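PDB 2RAA: pyruvate synthase subunit PorC from Thermotoga maritima MSB8, which is the gamma chain of pyruvate synthase, the heterotetrameric enzyme that oxidises pyruvate with CoA to acetyl-CoA and CO2 while reducing ferredoxin. Local coordinates for residues A32-Q37 with I148-M153; T137-Q142 with L193-E198; A156-R159 with I163-L166. All blocks are in the same frame, centred on the assembly; numbering follows the deposited sequence.

Interaction 1 (A32-Q37 with I148-M153); sequences AKSASQ and IPNTPM. With SO4 (sulfate ion), chain B.
The flat group of this contact is the N150 carboxamide, which reaches from the start of helix 150-161 to the first turn of helix 32-45. At its edge S34 OG comes in beside ND2, 3.1 Å from it and close to the amide plane, while at the root N150 CB rests 3.9 Å from A35 CB. Over one face, at the oxygen end, lies I148 CG1 of its own segment, 3.5 Å from N150 OD1, with T151 N on the other side. The setting is a beta-loop-alpha unit of an alpha/beta fold: strand 19-27 leads through a glycine-rich turn into helix 32-45, and the asparagine side chain binds that turn from another part of the chain. The main polar tie is made just ahead of the helical segment, at the carbonyl oxygen of G31, which receives hydrogen bonds from both N150 ND2 and S34 OG. Two donors converge on one backbone oxygen, consistent with hydroxyl and amide nitrogen lying so close together. Torsions serve this meeting on both sides: S34 OG stands between its backbone N and carbonyl carbon (chi1 46°), folded back against its own helix, and N150 CG takes the same position (chi1 63°), carrying the amide out toward the turn. A35, lacking anything beyond CB, lets the asparagine come close. The same turn and helix start hold a sulfate, probably from the crystallisation liquor. G29 N, G31 N and Y56 OH bind it, and K33 N adds two weak hydrogen bonds, each 3.4 Å long, to sulfate O1 and O3. Such a grip by backbone N-H groups at a helix N-terminus, whose dipole would favour negative charge, is consistent with a pocket suited to an anion. Beside that nitrogen, K33 CB packs 3.4 Å from sulfate O3.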
ATOM      1  N   ALA A  32       0.661   1.823  -7.865  1.00 57.17           N
ATOM      2  CA  ALA A  32       1.563   1.150  -6.945  1.00 55.95           C
ATOM      3  C   ALA A  32       2.913   1.840  -6.985  1.00 55.24           C
ATOM      4  O   ALA A  32       3.491   2.072  -5.924  1.00 51.44           O
ATOM      5  CB  ALA A  32       1.688  -0.362  -7.264  1.00 54.96           C
ATOM      6  N   LYS A  33       3.383   2.250  -8.171  1.00 53.56           N
ATOM      7  CA  LYS A  33       4.714   2.865  -8.254  1.00 55.99           C
ATOM      8  C   LYS A  33       4.724   4.212  -7.528  1.00 56.54           C
ATOM      9  O   LYS A  33       5.610   4.486  -6.707  1.00 54.70           O
ATOM     10  CB  LYS A  33       5.182   2.995  -9.716  1.00 58.01           C
ATOM     11  CG  LYS A  33       6.475   3.855  -9.958  1.00 60.45           C
ATOM     12  CD  LYS A  33       6.793   4.094 -11.461  1.00 58.01           C
ATOM     13  N   SER A  34       3.728   5.050  -7.783  1.00 55.15           N
ATOM     14  CA  SER A  34       3.675   6.349  -7.109  1.00 56.79           C
ATOM     15  C   SER A  34       3.518   6.232  -5.602  1.00 57.22           C
ATOM     16  O   SER A  34       4.127   7.004  -4.862  1.00 59.63           O
ATOM     17  CB  SER A  34       2.544   7.214  -7.684  1.00 60.32           C
ATOM     18  OG  SER A  34       1.363   6.450  -7.811  1.00 65.93           O
ATOM     19  N   ALA A  35       2.715   5.268  -5.139  1.00 55.91           N
ATOM     20  CA  ALA A  35       2.453   5.101  -3.708  1.00 53.68           C
ATOM     21  C   ALA A  35       3.732   4.660  -3.008  1.00 51.82           C
ATOM     22  O   ALA A  35       4.087   5.157  -1.929  1.00 53.68           O
ATOM     23  CB  ALA A  35       1.330   4.088  -3.496  1.00 55.89           C
ATOM     24  N   SER A  36       4.398   3.705  -3.646  1.00 49.79           N
ATOM     25  CA  SER A  36       5.698   3.237  -3.274  1.00 53.06           C
ATOM     26  C   SER A  36       6.687   4.416  -3.192  1.00 52.94           C
ATOM     27  O   SER A  36       7.373   4.595  -2.178  1.00 48.49           O
ATOM     28  CB  SER A  36       6.141   2.221  -4.306  1.00 51.93           C
ATOM     29  OG  SER A  36       7.446   1.808  -4.044  1.00 64.96           O
ATOM     30  N   GLN A  37       6.734   5.247  -4.232  1.00 52.13           N
ATOM     31  CA  GLN A  37       7.630   6.400  -4.217  1.00 53.76           C
ATOM     32  C   GLN A  37       7.362   7.287  -3.042  1.00 55.88           C
ATOM     33  O   GLN A  37       8.280   7.669  -2.327  1.00 58.54           O
ATOM     34  CB  GLN A  37       7.517   7.227  -5.496  1.00 59.75           C
ATOM     35  CG  GLN A  37       8.331   6.656  -6.666  1.00 68.74           C
ATOM     36  CD  GLN A  37       9.820   6.915  -6.489  1.00 83.74           C
ATOM     37  OE1 GLN A  37      10.271   8.084  -6.513  1.00 91.40           O
ATOM     38  NE2 GLN A  37      10.597   5.834  -6.292  1.00 77.27           N
ATOM     39  N   ILE A 148      -8.874   5.312  -8.162  1.00 57.10           N
ATOM     40  CA  ILE A 148      -7.462   4.927  -7.956  1.00 55.84           C
ATOM     41  C   ILE A 148      -7.208   4.733  -6.448  1.00 50.87           C
ATOM     42  O   ILE A 148      -7.300   5.687  -5.676  1.00 52.84           O
ATOM     43  CB  ILE A 148      -6.512   5.967  -8.678  1.00 58.18           C
ATOM     44  CG1 ILE A 148      -5.048   5.529  -8.638  1.00 55.66           C
ATOM     45  CG2 ILE A 148      -6.674   7.357  -8.117  1.00 53.84           C
ATOM     46  CD1 ILE A 148      -4.233   6.168  -9.774  1.00 59.54           C
ATOM     47  N   PRO A 149      -6.896   3.492  -6.015  1.00 48.10           N
ATOM     48  CA  PRO A 149      -6.896   3.150  -4.580  1.00 50.00           C
ATOM     49  C   PRO A 149      -5.623   3.358  -3.798  1.00 49.42           C
ATOM     50  O   PRO A 149      -5.569   3.012  -2.628  1.00 54.87           O
ATOM     51  CB  PRO A 149      -7.114   1.643  -4.602  1.00 49.73           C
ATOM     52  CG  PRO A 149      -6.393   1.195  -5.830  1.00 49.89           C
ATOM     53  CD  PRO A 149      -6.526   2.317  -6.829  1.00 47.18           C
ATOM     54  N   ASN A 150      -4.623   3.944  -4.431  1.00 48.77           N
ATOM     55  CA  ASN A 150      -3.298   3.977  -3.894  1.00 45.32           C
ATOM     56  C   ASN A 150      -3.148   4.813  -2.636  1.00 47.28           C
ATOM     57  O   ASN A 150      -2.467   4.364  -1.741  1.00 43.58           O
ATOM     58  CB  ASN A 150      -2.263   4.289  -4.990  1.00 50.39           C
ATOM     59  CG  ASN A 150      -2.439   5.664  -5.637  1.00 57.39           C
ATOM     60  OD1 ASN A 150      -3.507   6.283  -5.568  1.00 63.89           O
ATOM     61  ND2 ASN A 150      -1.365   6.149  -6.273  1.00 58.94           N
ATOM     62  N   THR A 151      -3.823   5.966  -2.523  1.00 42.95           N
ATOM     63  CA  THR A 151      -3.651   6.819  -1.339  1.00 44.17           C
ATOM     64  C   THR A 151      -4.307   6.236  -0.096  1.00 44.90           C
ATOM     65  O   THR A 151      -3.691   6.206   0.981  1.00 49.13           O
ATOM     66  CB  THR A 151      -4.072   8.262  -1.575  1.00 43.62           C
ATOM     67  OG1 THR A 151      -3.285   8.804  -2.639  1.00 50.72           O
ATOM     68  CG2 THR A 151      -3.826   9.144  -0.309  1.00 45.50           C
ATOM     69  N   PRO A 152      -5.552   5.767  -0.206  1.00 44.55           N
ATOM     70  CA  PRO A 152      -6.066   5.064   0.968  1.00 42.43           C
ATOM     71  C   PRO A 152      -5.264   3.816   1.326  1.00 42.24           C
ATOM     72  O   PRO A 152      -5.146   3.471   2.507  1.00 44.00           O
ATOM     73  CB  PRO A 152      -7.496   4.702   0.557  1.00 47.47           C
ATOM     74  CG  PRO A 152      -7.864   5.716  -0.495  1.00 42.11           C
ATOM     75  CD  PRO A 152      -6.570   5.872  -1.272  1.00 43.47           C
HETATM   76  N   MSE A 153      -4.707   3.116   0.344  1.00 44.97           N
HETATM   77  CA  MSE A 153      -3.880   1.941   0.665  1.00 44.95           C
HETATM   78  C   MSE A 153      -2.623   2.378   1.430  1.00 48.69           C
HETATM   79  O   MSE A 153      -2.173   1.716   2.381  1.00 47.21           O
HETATM   80  CB  MSE A 153      -3.534   1.146  -0.576  1.00 47.14           C
HETATM   81  CG  MSE A 153      -4.721   0.428  -1.179  1.00 45.98           C
HETATM   82 SE   MSE A 153      -5.514  -0.906  -0.052  0.75 45.43          SE
HETATM   83  CE  MSE A 153      -4.247  -2.405  -0.422  1.00 51.34           C
TER
HETATM   84  S   SO4 B 193       1.668   2.435 -11.715  1.00 70.61           S
HETATM   85  O1  SO4 B 193       1.704   1.234 -10.904  1.00 81.37           O
HETATM   86  O2  SO4 B 193       0.264   2.641 -12.076  1.00 75.66           O
HETATM   87  O3  SO4 B 193       2.052   3.625 -10.949  1.00 73.45           O
HETATM   88  O4  SO4 B 193       2.560   2.178 -12.836  1.00 58.91           O

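Interaction 2 (T137-Q142 with L193-E198); sequences TDIALQ and LRRGYE
Q142 OE1 is gripped by both terminal nitrogens of one guanidinium group, R195 NH1 and R195 NH2, each at 3.3 Å, the bond from NH1 being weak. The oxygen lies almost in the guanidinium plane, whereas NH2 approaches from above the carbonyl plane and not along a lone pair, the two planes standing 79° apart. A bend at chi3 (62°) brings the guanidinium across to helix 136-143, up to Q142 and beside I139, whose CG1 sits over one face of the guanidinium, toward its rim. The stronger partner of the charge is E199, in a salt bridge to NH2, with E143 a long and weak ion pair at NH1. This is antiparallel helix packing, in which the axes of 137-142 and 193-198, on helices 136-143 and 183-199, run at 148° and come within 9.7 Å. At its centre I139 points into the other helix. Its CG2 touches R195 CB at 3.7 Å, and its extended CD1 reaches the backbone, 3.3 Å from R195 O and 3.6 Å from G196 N. With an alanine here instead of R195, E199 would probably be left without its charged mate and Q142 OE1 without its two donors, while I139 would lose the flat group it covers. P152 of helix 150-161 also touches I139.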
ATOM      1  N   THR A 137     -10.800   1.656  -3.012  1.00 42.08           N
ATOM      2  CA  THR A 137     -11.420   2.216  -4.256  1.00 45.38           C
ATOM      3  C   THR A 137     -12.544   3.178  -3.948  1.00 43.99           C
ATOM      4  O   THR A 137     -12.572   4.298  -4.460  1.00 51.92           O
ATOM      5  CB  THR A 137     -11.914   1.105  -5.154  1.00 43.93           C
ATOM      6  OG1 THR A 137     -10.784   0.264  -5.438  1.00 47.45           O
ATOM      7  CG2 THR A 137     -12.530   1.664  -6.501  1.00 44.51           C
ATOM      8  N   ASP A 138     -13.465   2.733  -3.105  1.00 43.93           N
ATOM      9  CA  ASP A 138     -14.607   3.546  -2.704  1.00 43.28           C
ATOM     10  C   ASP A 138     -14.254   4.733  -1.849  1.00 41.11           C
ATOM     11  O   ASP A 138     -14.850   5.797  -2.017  1.00 35.22           O
ATOM     12  CB  ASP A 138     -15.678   2.698  -2.021  1.00 47.96           C
ATOM     13  CG  ASP A 138     -16.515   1.859  -3.034  1.00 49.74           C
ATOM     14  OD1 ASP A 138     -16.891   2.366  -4.120  1.00 56.15           O
ATOM     15  OD2 ASP A 138     -16.795   0.675  -2.726  1.00 55.48           O
ATOM     16  N   ILE A 139     -13.306   4.587  -0.916  1.00 43.99           N
ATOM     17  CA  ILE A 139     -12.809   5.773  -0.214  1.00 41.41           C
ATOM     18  C   ILE A 139     -12.362   6.866  -1.227  1.00 45.68           C
ATOM     19  O   ILE A 139     -12.736   8.058  -1.127  1.00 46.73           O
ATOM     20  CB  ILE A 139     -11.632   5.457   0.765  1.00 44.07           C
ATOM     21  CG1 ILE A 139     -12.099   4.501   1.885  1.00 35.78           C
ATOM     22  CG2 ILE A 139     -11.082   6.788   1.306  1.00 40.43           C
ATOM     23  CD1 ILE A 139     -10.947   4.087   3.064  1.00 37.28           C
ATOM     24  N   ALA A 140     -11.603   6.457  -2.232  1.00 47.02           N
ATOM     25  CA  ALA A 140     -11.098   7.386  -3.242  1.00 44.87           C
ATOM     26  C   ALA A 140     -12.212   7.947  -4.111  1.00 46.81           C
ATOM     27  O   ALA A 140     -12.193   9.138  -4.472  1.00 44.70           O
ATOM     28  CB  ALA A 140     -10.058   6.675  -4.114  1.00 45.71           C
ATOM     29  N   LEU A 141     -13.192   7.126  -4.481  1.00 44.98           N
ATOM     30  CA  LEU A 141     -14.270   7.680  -5.304  1.00 43.39           C
ATOM     31  C   LEU A 141     -14.991   8.764  -4.530  1.00 45.88           C
ATOM     32  O   LEU A 141     -15.432   9.752  -5.105  1.00 44.05           O
ATOM     33  CB  LEU A 141     -15.261   6.621  -5.762  1.00 42.05           C
ATOM     34  CG  LEU A 141     -14.811   5.698  -6.891  1.00 38.28           C
ATOM     35  CD1 LEU A 141     -15.658   4.449  -6.785  1.00 32.46           C
ATOM     36  CD2 LEU A 141     -14.923   6.366  -8.286  1.00 38.59           C
ATOM     37  N   GLN A 142     -15.097   8.570  -3.216  1.00 47.14           N
ATOM     38  CA  GLN A 142     -15.773   9.527  -2.359  1.00 49.81           C
ATOM     39  C   GLN A 142     -14.964  10.803  -2.162  1.00 48.56           C
ATOM     40  O   GLN A 142     -15.496  11.920  -2.209  1.00 47.59           O
ATOM     41  CB  GLN A 142     -16.064   8.897  -0.990  1.00 45.66           C
ATOM     42  CG  GLN A 142     -17.111   7.805  -0.991  1.00 57.09           C
ATOM     43  CD  GLN A 142     -17.790   7.622   0.362  1.00 62.69           C
ATOM     44  OE1 GLN A 142     -17.619   6.589   1.022  1.00 83.70           O
ATOM     45  NE2 GLN A 142     -18.553   8.634   0.786  1.00 81.25           N
ATOM     46  N   LEU A 193      -6.191   9.669   2.406  1.00 52.79           N
ATOM     47  CA  LEU A 193      -5.153   8.976   3.168  1.00 50.04           C
ATOM     48  C   LEU A 193      -5.670   8.655   4.578  1.00 50.18           C
ATOM     49  O   LEU A 193      -5.626   7.517   4.994  1.00 46.95           O
ATOM     50  CB  LEU A 193      -3.854   9.778   3.197  1.00 48.15           C
ATOM     51  CG  LEU A 193      -2.717   9.180   4.044  1.00 48.79           C
ATOM     52  CD1 LEU A 193      -1.898   8.072   3.308  1.00 47.45           C
ATOM     53  CD2 LEU A 193      -1.835  10.303   4.476  1.00 42.59           C
ATOM     54  N   ARG A 194      -6.213   9.663   5.261  1.00 52.64           N
ATOM     55  CA  ARG A 194      -6.757   9.505   6.594  1.00 54.54           C
ATOM     56  C   ARG A 194      -7.843   8.439   6.677  1.00 51.67           C
ATOM     57  O   ARG A 194      -7.814   7.632   7.596  1.00 49.32           O
ATOM     58  CB  ARG A 194      -7.326  10.825   7.096  1.00 55.51           C
ATOM     59  CG  ARG A 194      -6.286  11.924   7.342  1.00 61.76           C
ATOM     60  CD  ARG A 194      -6.901  13.071   8.153  1.00 63.41           C
ATOM     61  NE  ARG A 194      -6.389  14.399   7.782  1.00 76.21           N
ATOM     62  CZ  ARG A 194      -7.078  15.354   7.136  1.00 83.55           C
ATOM     63  NH1 ARG A 194      -8.350  15.178   6.761  1.00 89.08           N
ATOM     64  NH2 ARG A 194      -6.488  16.521   6.873  1.00 84.19           N
ATOM     65  N   ARG A 195      -8.809   8.454   5.749  1.00 46.28           N
ATOM     66  CA  ARG A 195      -9.857   7.464   5.766  1.00 47.65           C
ATOM     67  C   ARG A 195      -9.358   6.031   5.525  1.00 47.13           C
ATOM     68  O   ARG A 195      -9.963   5.085   6.042  1.00 46.47           O
ATOM     69  CB  ARG A 195     -11.022   7.832   4.811  1.00 49.30           C
ATOM     70  CG  ARG A 195     -12.060   8.821   5.444  1.00 56.21           C
ATOM     71  CD  ARG A 195     -13.342   8.896   4.599  1.00 56.98           C
ATOM     72  NE  ARG A 195     -14.048   7.598   4.498  1.00 69.80           N
ATOM     73  CZ  ARG A 195     -14.936   7.284   3.546  1.00 64.24           C
ATOM     74  NH1 ARG A 195     -15.202   8.162   2.592  1.00 68.46           N
ATOM     75  NH2 ARG A 195     -15.523   6.075   3.511  1.00 58.43           N
ATOM     76  N   GLY A 196      -8.299   5.822   4.733  1.00 47.27           N
ATOM     77  CA  GLY A 196      -7.723   4.461   4.631  1.00 43.96           C
ATOM     78  C   GLY A 196      -7.045   4.110   5.975  1.00 47.41           C
ATOM     79  O   GLY A 196      -7.067   2.966   6.434  1.00 47.21           O
ATOM     80  N   TYR A 197      -6.430   5.097   6.595  1.00 45.25           N
ATOM     81  CA  TYR A 197      -5.773   4.904   7.907  1.00 49.39           C
ATOM     82  C   TYR A 197      -6.802   4.459   8.927  1.00 51.32           C
ATOM     83  O   TYR A 197      -6.644   3.408   9.531  1.00 52.82           O
ATOM     84  CB  TYR A 197      -5.110   6.190   8.367  1.00 50.77           C
ATOM     85  CG  TYR A 197      -4.436   6.131   9.723  1.00 46.70           C
ATOM     86  CD1 TYR A 197      -5.155   6.376  10.871  1.00 52.22           C
ATOM     87  CD2 TYR A 197      -3.082   5.874   9.841  1.00 55.74           C
ATOM     88  CE1 TYR A 197      -4.562   6.362  12.124  1.00 55.25           C
ATOM     89  CE2 TYR A 197      -2.463   5.846  11.091  1.00 49.74           C
ATOM     90  CZ  TYR A 197      -3.220   6.088  12.241  1.00 57.74           C
ATOM     91  OH  TYR A 197      -2.649   6.074  13.524  1.00 53.65           O
ATOM     92  N   GLU A 198      -7.893   5.221   9.040  1.00 50.86           N
ATOM     93  CA  GLU A 198      -8.994   4.935   9.974  1.00 48.74           C
ATOM     94  C   GLU A 198      -9.774   3.660   9.737  1.00 49.03           C
ATOM     95  O   GLU A 198     -10.101   2.953  10.683  1.00 46.54           O
ATOM     96  CB  GLU A 198      -9.992   6.084   9.926  1.00 50.99           C
ATOM     97  CG  GLU A 198      -9.476   7.338  10.596  1.00 60.32           C
ATOM     98  CD  GLU A 198     -10.167   8.608  10.151  1.00 71.29           C
ATOM     99  OE1 GLU A 198     -11.223   8.568   9.440  1.00 76.07           O
ATOM    100  OE2 GLU A 198      -9.612   9.664  10.531  1.00 80.13           O
TER

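Interaction 3 (A156-R159 with I163-L166); sequences ALVR and IVPL
V158 carries this contact, one methyl touching both V164 and L166, the other V164 alone among these residues. CG1 lies 3.4 Å from the carbonyl oxygen V164 O and 3.8 Å from L166 CD1, so it fits between a stretch of backbone and a leucine branch. The other methyl, V158 CG2, meets V164 CG2 at 3.9 Å, these two side chains crossing at about a right angle. With CG1 anti to the backbone N (chi1 161°), that branch faces the V164 carbonyl and L166, and CG2 the V164 side chain. L166 comes in at a slant, and its CD1 also rests 4.0 Å from V158 CB. No hydrogen bond joins the two segments, and the hold is apolar. What brings them together is the tight link between consecutive helices 150-161 and 166-176, in which the chain leaves one helix, turns within a few residues and runs extended through V164 and P165 before the next begins. T161 OG1, at the end of helix 150-161, is hydrogen-bonded to L157 O and to I163 N, tying the helix end to the link. The turn thereby gains a side-chain bridge where V158 O and I163 N, 4.2 Å apart, do not bond. R159, on the same helix, reaches elsewhere, its NH1 bonding to Y197 O and more weakly to E198 O near the end of helix 183-199. The surroundings complete the packing: I169 of helix 166-176 touches both valines, Y197 of helix 183-199 touches V158 and L166, L193 adds to L166, and L39 and A43 of helix 32-45 lie against V164.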
ATOM      1  N   ALA A 156      -3.863   3.053   5.002  1.00 41.92           N
ATOM      2  CA  ALA A 156      -4.000   1.700   5.583  1.00 41.86           C
ATOM      3  C   ALA A 156      -2.660   1.119   5.974  1.00 42.98           C
ATOM      4  O   ALA A 156      -2.508   0.584   7.052  1.00 43.22           O
ATOM      5  CB  ALA A 156      -4.689   0.773   4.643  1.00 42.60           C
ATOM      6  N   LEU A 157      -1.682   1.232   5.087  1.00 45.12           N
ATOM      7  CA  LEU A 157      -0.334   0.705   5.344  1.00 46.55           C
ATOM      8  C   LEU A 157       0.327   1.300   6.565  1.00 48.20           C
ATOM      9  O   LEU A 157       0.961   0.593   7.367  1.00 50.52           O
ATOM     10  CB  LEU A 157       0.554   1.010   4.145  1.00 47.13           C
ATOM     11  CG  LEU A 157       1.942   0.365   4.091  1.00 47.52           C
ATOM     12  CD1 LEU A 157       1.911  -1.176   4.231  1.00 39.89           C
ATOM     13  CD2 LEU A 157       2.536   0.823   2.806  1.00 43.81           C
ATOM     14  N   VAL A 158       0.247   2.623   6.643  1.00 48.11           N
ATOM     15  CA  VAL A 158       0.823   3.356   7.733  1.00 50.97           C
ATOM     16  C   VAL A 158       0.143   2.931   9.013  1.00 50.90           C
ATOM     17  O   VAL A 158       0.796   2.688  10.015  1.00 52.12           O
ATOM     18  CB  VAL A 158       0.683   4.851   7.498  1.00 51.44           C
ATOM     19  CG1 VAL A 158       0.842   5.634   8.831  1.00 55.89           C
ATOM     20  CG2 VAL A 158       1.677   5.265   6.421  1.00 47.66           C
ATOM     21  N   ARG A 159      -1.175   2.812   8.963  1.00 51.45           N
ATOM     22  CA  ARG A 159      -1.933   2.342  10.101  1.00 50.68           C
ATOM     23  C   ARG A 159      -1.508   0.941  10.562  1.00 52.81           C
ATOM     24  O   ARG A 159      -1.158   0.774  11.738  1.00 53.45           O
ATOM     25  CB  ARG A 159      -3.414   2.420   9.805  1.00 50.29           C
ATOM     26  CG  ARG A 159      -4.347   1.877  10.870  1.00 56.57           C
ATOM     27  CD  ARG A 159      -4.483   2.809  12.065  1.00 60.72           C
ATOM     28  NE  ARG A 159      -5.310   2.177  13.080  1.00 58.92           N
ATOM     29  CZ  ARG A 159      -6.639   2.222  13.142  1.00 68.36           C
ATOM     30  NH1 ARG A 159      -7.364   2.899  12.259  1.00 71.14           N
ATOM     31  NH2 ARG A 159      -7.258   1.576  14.115  1.00 70.53           N
ATOM     32  N   ILE A 163       5.010   2.228   9.898  1.00 50.49           N
ATOM     33  CA  ILE A 163       6.372   2.384   9.309  1.00 48.84           C
ATOM     34  C   ILE A 163       6.848   3.824   9.262  1.00 51.18           C
ATOM     35  O   ILE A 163       8.048   4.088   9.322  1.00 49.61           O
ATOM     36  CB  ILE A 163       6.469   1.697   7.943  1.00 50.85           C
ATOM     37  CG1 ILE A 163       7.886   1.679   7.399  1.00 52.63           C
ATOM     38  CG2 ILE A 163       5.494   2.369   6.930  1.00 48.70           C
ATOM     39  CD1 ILE A 163       8.966   1.103   8.305  1.00 44.49           C
ATOM     40  N   VAL A 164       5.907   4.761   9.182  1.00 50.85           N
ATOM     41  CA  VAL A 164       6.199   6.197   9.275  1.00 50.62           C
ATOM     42  C   VAL A 164       4.981   6.858   9.909  1.00 50.66           C
ATOM     43  O   VAL A 164       3.936   6.242   9.972  1.00 51.28           O
ATOM     44  CB  VAL A 164       6.442   6.854   7.893  1.00 53.41           C
ATOM     45  CG1 VAL A 164       7.649   6.220   7.199  1.00 49.09           C
ATOM     46  CG2 VAL A 164       5.158   6.813   6.987  1.00 45.56           C
ATOM     47  N   PRO A 165       5.123   8.085  10.428  1.00 51.39           N
ATOM     48  CA  PRO A 165       3.918   8.801  10.868  1.00 52.70           C
ATOM     49  C   PRO A 165       3.054   9.225   9.693  1.00 50.17           C
ATOM     50  O   PRO A 165       3.573   9.504   8.619  1.00 50.19           O
ATOM     51  CB  PRO A 165       4.471  10.041  11.581  1.00 52.05           C
ATOM     52  CG  PRO A 165       5.842  10.227  11.053  1.00 57.49           C
ATOM     53  CD  PRO A 165       6.355   8.849  10.709  1.00 53.07           C
ATOM     54  N   LEU A 166       1.754   9.335   9.924  1.00 50.69           N
ATOM     55  CA  LEU A 166       0.829   9.731   8.857  1.00 49.86           C
ATOM     56  C   LEU A 166       1.122  11.181   8.372  1.00 50.34           C
ATOM     57  O   LEU A 166       1.083  11.496   7.176  1.00 51.04           O
ATOM     58  CB  LEU A 166      -0.624   9.540   9.328  1.00 49.57           C
ATOM     59  CG  LEU A 166      -1.711   9.419   8.244  1.00 46.69           C
ATOM     60  CD1 LEU A 166      -1.549   8.201   7.375  1.00 46.20           C
ATOM     61  CD2 LEU A 166      -3.033   9.352   8.905  1.00 55.22           C
TER

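The three contacts show how a few helices of an alpha/beta domain are tied together by links both long and short in sequence. Their centres are 12 to 14 Å apart. Interactions 1 and 3 share helix 150-161, at its start and toward its end. Interactions 1 and 2 interlock along the chain, their segments alternating, and touch where P152 meets I139 and T151 O meets L193. Interaction 3, local in sequence, falls between the two segments of interaction 2 and touches it through R159 and L166. Helix 150-161 is thus the common element, joining the sulfate-binding turn to the C-terminal helix 183-199.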